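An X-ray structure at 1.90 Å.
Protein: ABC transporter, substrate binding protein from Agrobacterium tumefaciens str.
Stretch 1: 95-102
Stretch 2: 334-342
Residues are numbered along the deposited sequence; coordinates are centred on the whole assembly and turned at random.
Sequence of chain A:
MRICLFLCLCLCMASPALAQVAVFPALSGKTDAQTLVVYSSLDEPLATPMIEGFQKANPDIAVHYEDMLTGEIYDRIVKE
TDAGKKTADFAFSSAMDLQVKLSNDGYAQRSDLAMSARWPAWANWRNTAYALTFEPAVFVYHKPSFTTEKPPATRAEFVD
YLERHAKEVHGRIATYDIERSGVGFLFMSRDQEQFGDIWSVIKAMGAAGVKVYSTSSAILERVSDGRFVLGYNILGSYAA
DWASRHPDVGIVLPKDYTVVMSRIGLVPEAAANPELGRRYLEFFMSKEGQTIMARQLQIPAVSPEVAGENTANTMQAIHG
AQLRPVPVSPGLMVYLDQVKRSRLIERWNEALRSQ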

# COMPACT_ATOMS: atom_id res chain seq x y z
N ALA A 95 -2.09 -4.58 -1.93
CA ALA A 95 -1.84 -5.40 -3.11
C ALA A 95 -3.15 -5.51 -3.94
O ALA A 95 -3.89 -6.49 -3.87
CB ALA A 95 -1.22 -6.75 -2.76
N MET A 96 -3.39 -4.48 -4.75
CA MET A 96 -4.68 -4.25 -5.38
C MET A 96 -5.04 -5.45 -6.25
O MET A 96 -6.18 -5.91 -6.27
CB MET A 96 -4.65 -3.00 -6.26
CG MET A 96 -4.30 -1.65 -5.58
SD MET A 96 -4.28 -0.22 -6.68
CE MET A 96 -6.02 -0.11 -7.08
N ASP A 97 -4.05 -5.92 -6.98
CA ASP A 97 -4.20 -7.05 -7.86
C ASP A 97 -4.62 -8.34 -7.15
O ASP A 97 -5.52 -9.06 -7.62
CB ASP A 97 -2.94 -7.23 -8.71
CG ASP A 97 -1.66 -7.46 -7.89
OD1 ASP A 97 -1.53 -6.97 -6.75
OD2 ASP A 97 -0.75 -8.10 -8.45
N LEU A 98 -4.05 -8.61 -5.98
CA LEU A 98 -4.38 -9.81 -5.22
C LEU A 98 -5.79 -9.71 -4.66
O LEU A 98 -6.47 -10.71 -4.52
CB LEU A 98 -3.37 -10.04 -4.07
CG LEU A 98 -1.93 -10.30 -4.55
CD1 LEU A 98 -0.99 -10.57 -3.39
CD2 LEU A 98 -1.88 -11.44 -5.62
N GLN A 99 -6.21 -8.49 -4.31
CA GLN A 99 -7.56 -8.28 -3.80
C GLN A 99 -8.61 -8.45 -4.89
O GLN A 99 -9.64 -9.05 -4.66
CB GLN A 99 -7.68 -6.91 -3.14
CG GLN A 99 -6.90 -6.82 -1.82
CD GLN A 99 -7.62 -7.53 -0.67
OE1 GLN A 99 -7.52 -8.75 -0.52
NE2 GLN A 99 -8.35 -6.75 0.15
N VAL A 100 -8.33 -7.93 -6.06
CA VAL A 100 -9.24 -8.12 -7.20
C VAL A 100 -9.25 -9.59 -7.62
O VAL A 100 -10.32 -10.14 -7.89
CB VAL A 100 -8.88 -7.18 -8.37
CG1 VAL A 100 -9.70 -7.55 -9.68
CG2 VAL A 100 -9.16 -5.73 -7.96
N LYS A 101 -8.10 -10.26 -7.63
CA LYS A 101 -8.10 -11.72 -7.82
C LYS A 101 -8.97 -12.51 -6.84
O LYS A 101 -9.74 -13.37 -7.26
CB LYS A 101 -6.68 -12.29 -7.86
CG LYS A 101 -6.64 -13.79 -8.17
CD LYS A 101 -5.26 -14.22 -8.55
CE LYS A 101 -5.20 -15.70 -9.01
NZ LYS A 101 -6.21 -16.07 -10.11
N LEU A 102 -8.85 -12.28 -5.52
CA LEU A 102 -9.76 -12.92 -4.57
C LEU A 102 -11.20 -12.70 -4.97
O LEU A 102 -11.99 -13.64 -4.99
CB LEU A 102 -9.59 -12.41 -3.14
CG LEU A 102 -8.35 -12.73 -2.32
CD1 LEU A 102 -8.38 -11.90 -1.03
CD2 LEU A 102 -8.25 -14.21 -2.00
N VAL A 334 -6.95 -5.61 -15.73
CA VAL A 334 -5.96 -4.53 -15.52
C VAL A 334 -4.61 -5.08 -15.01
O VAL A 334 -3.54 -4.48 -15.24
CB VAL A 334 -6.49 -3.45 -14.52
CG1 VAL A 334 -5.47 -2.31 -14.35
CG2 VAL A 334 -7.83 -2.91 -14.98
N TYR A 335 -4.67 -6.23 -14.34
CA TYR A 335 -3.53 -6.82 -13.64
C TYR A 335 -2.93 -8.04 -14.33
O TYR A 335 -3.63 -8.78 -15.03
CB TYR A 335 -3.98 -7.23 -12.26
CG TYR A 335 -4.70 -6.13 -11.53
CD1 TYR A 335 -6.09 -6.13 -11.41
CD2 TYR A 335 -3.99 -5.07 -10.97
CE1 TYR A 335 -6.75 -5.12 -10.73
CE2 TYR A 335 -4.65 -4.04 -10.28
CZ TYR A 335 -6.03 -4.08 -10.17
OH TYR A 335 -6.66 -3.07 -9.50
N LEU A 336 -1.65 -8.27 -14.06
CA LEU A 336 -0.87 -9.37 -14.64
C LEU A 336 -1.34 -10.73 -14.12
O LEU A 336 -1.45 -10.94 -12.92
CB LEU A 336 0.62 -9.21 -14.31
CG LEU A 336 1.42 -8.19 -15.11
CD1 LEU A 336 0.81 -6.80 -14.99
CD2 LEU A 336 2.87 -8.17 -14.65
N ASP A 337 -1.55 -11.67 -15.04
CA ASP A 337 -1.90 -13.02 -14.67
C ASP A 337 -0.74 -13.73 -13.95
O ASP A 337 0.40 -13.27 -13.99
CB ASP A 337 -2.38 -13.80 -15.90
CG ASP A 337 -1.28 -14.12 -16.89
OD1 ASP A 337 -0.16 -14.46 -16.48
OD2 ASP A 337 -1.56 -14.09 -18.11
N GLN A 338 -1.05 -14.87 -13.33
CA GLN A 338 -0.09 -15.59 -12.48
C GLN A 338 1.23 -15.91 -13.18
O GLN A 338 2.31 -15.78 -12.57
CB GLN A 338 -0.73 -16.89 -11.94
CG GLN A 338 -1.93 -16.65 -11.03
CD GLN A 338 -2.80 -17.87 -10.85
OE1 GLN A 338 -2.31 -18.95 -10.51
NE2 GLN A 338 -4.11 -17.72 -11.06
N VAL A 339 1.16 -16.34 -14.44
CA VAL A 339 2.36 -16.74 -15.16
C VAL A 339 3.18 -15.53 -15.56
O VAL A 339 4.40 -15.55 -15.45
CB VAL A 339 2.03 -17.59 -16.40
CG1 VAL A 339 3.30 -17.94 -17.17
CG2 VAL A 339 1.29 -18.85 -16.00
N LYS A 340 2.53 -14.47 -16.02
CA LYS A 340 3.22 -13.20 -16.31
C LYS A 340 3.79 -12.59 -15.04
O LYS A 340 4.85 -12.00 -15.08
CB LYS A 340 2.29 -12.19 -16.96
CG LYS A 340 1.94 -12.54 -18.36
CD LYS A 340 1.04 -11.51 -18.95
CE LYS A 340 1.22 -11.41 -20.46
NZ LYS A 340 0.45 -10.23 -20.96
N ARG A 341 3.08 -12.73 -13.93
CA ARG A 341 3.57 -12.33 -12.64
C ARG A 341 4.91 -12.99 -12.35
O ARG A 341 5.88 -12.32 -11.99
CB ARG A 341 2.55 -12.66 -11.54
CG ARG A 341 2.87 -12.06 -10.17
CD ARG A 341 2.23 -12.82 -9.00
NE ARG A 341 2.46 -12.11 -7.74
CZ ARG A 341 1.80 -11.02 -7.37
NH1 ARG A 341 0.83 -10.53 -8.15
NH2 ARG A 341 2.10 -10.41 -6.22
N SER A 342 4.94 -14.32 -12.52
CA SER A 342 6.15 -15.12 -12.28
C SER A 342 7.27 -14.73 -13.22
O SER A 342 8.42 -14.70 -12.82
CB SER A 342 5.87 -16.62 -12.46
OG SER A 342 5.14 -17.12 -11.37
O HOH W 1 0.77 -7.95 -5.85
O HOH W 2 -0.61 -7.99 -10.88

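The contact is built around one buried acid, Asp97, whose charge is answered from the other stretch. Arg341 reaches it with a nearly extended side chain, and its NH1 donates to Asp97 OD2 at 2.9 Å with an N-H...acceptor angle of 147°, a hydrogen bond that is also a salt bridge. The carboxylate lies at the edge of the guanidinium, near its plane, where the N-H groups point, while the apolar Leu98 covers one face, its CD2 3.8 Å from Arg341 NH1. Polar partner at the edge and methyl over the face is an economical way to hold a guanidinium.

Water completes the arrangement. Water 1 donates to Asp97 OD1 at 2.7 Å and accepts from Arg341 NH2 at 2.8 Å, so a second, indirect link runs alongside the direct one and engages the other carboxylate oxygen and the other terminal nitrogen. Water 2 donates to Asp97 OD2, its oxygen 2.4 Å away, a notably short distance, and accepts a weak bond from Leu336 N at 3.4 Å. Both carboxylate oxygens therefore have donors, and a weak link through water 2 also reaches the backbone at Leu336 N.

Beside this polar network, Tyr335 supplies the packing and has the largest area covered by the other stretch. One face of its ring receives the start of the first helix: Asp97 CA stands 3.8 Å from the centroid of the Tyr335 ring and only 14° off the normal, a CH-pi contact. The backbones are close here, with Asp97 CA and Tyr335 CA 5.8 Å apart. Val100 CG2 meets Tyr335 CE1 at 3.7 Å and Met96 CB lies 4.2 Å from Tyr335 CE2, both approaching the ring obliquely. Asp97 thus serves twice, its backbone carbon against the ring and its carboxylate bonded to the arginine.

At the exposed margin, the side chain of Lys101 comes close to that of Gln338, and its NZ is satisfied elsewhere in the structure. The Gln338 amide is probably turned over in the model, so the polar pairing at this end remains open.

The second helix carries its own cap. Asp337 OD1 accepts from Lys340 N at 2.7 Å and 174°, satisfying an amide of the first turn, and Arg341 N donates to Asp337 O at 2.7 Å. The CA-to-CB bond of Arg341 points toward the first stretch, whereas that of Asp337 points away: one acid caps its own helix, the other pairs across the contact.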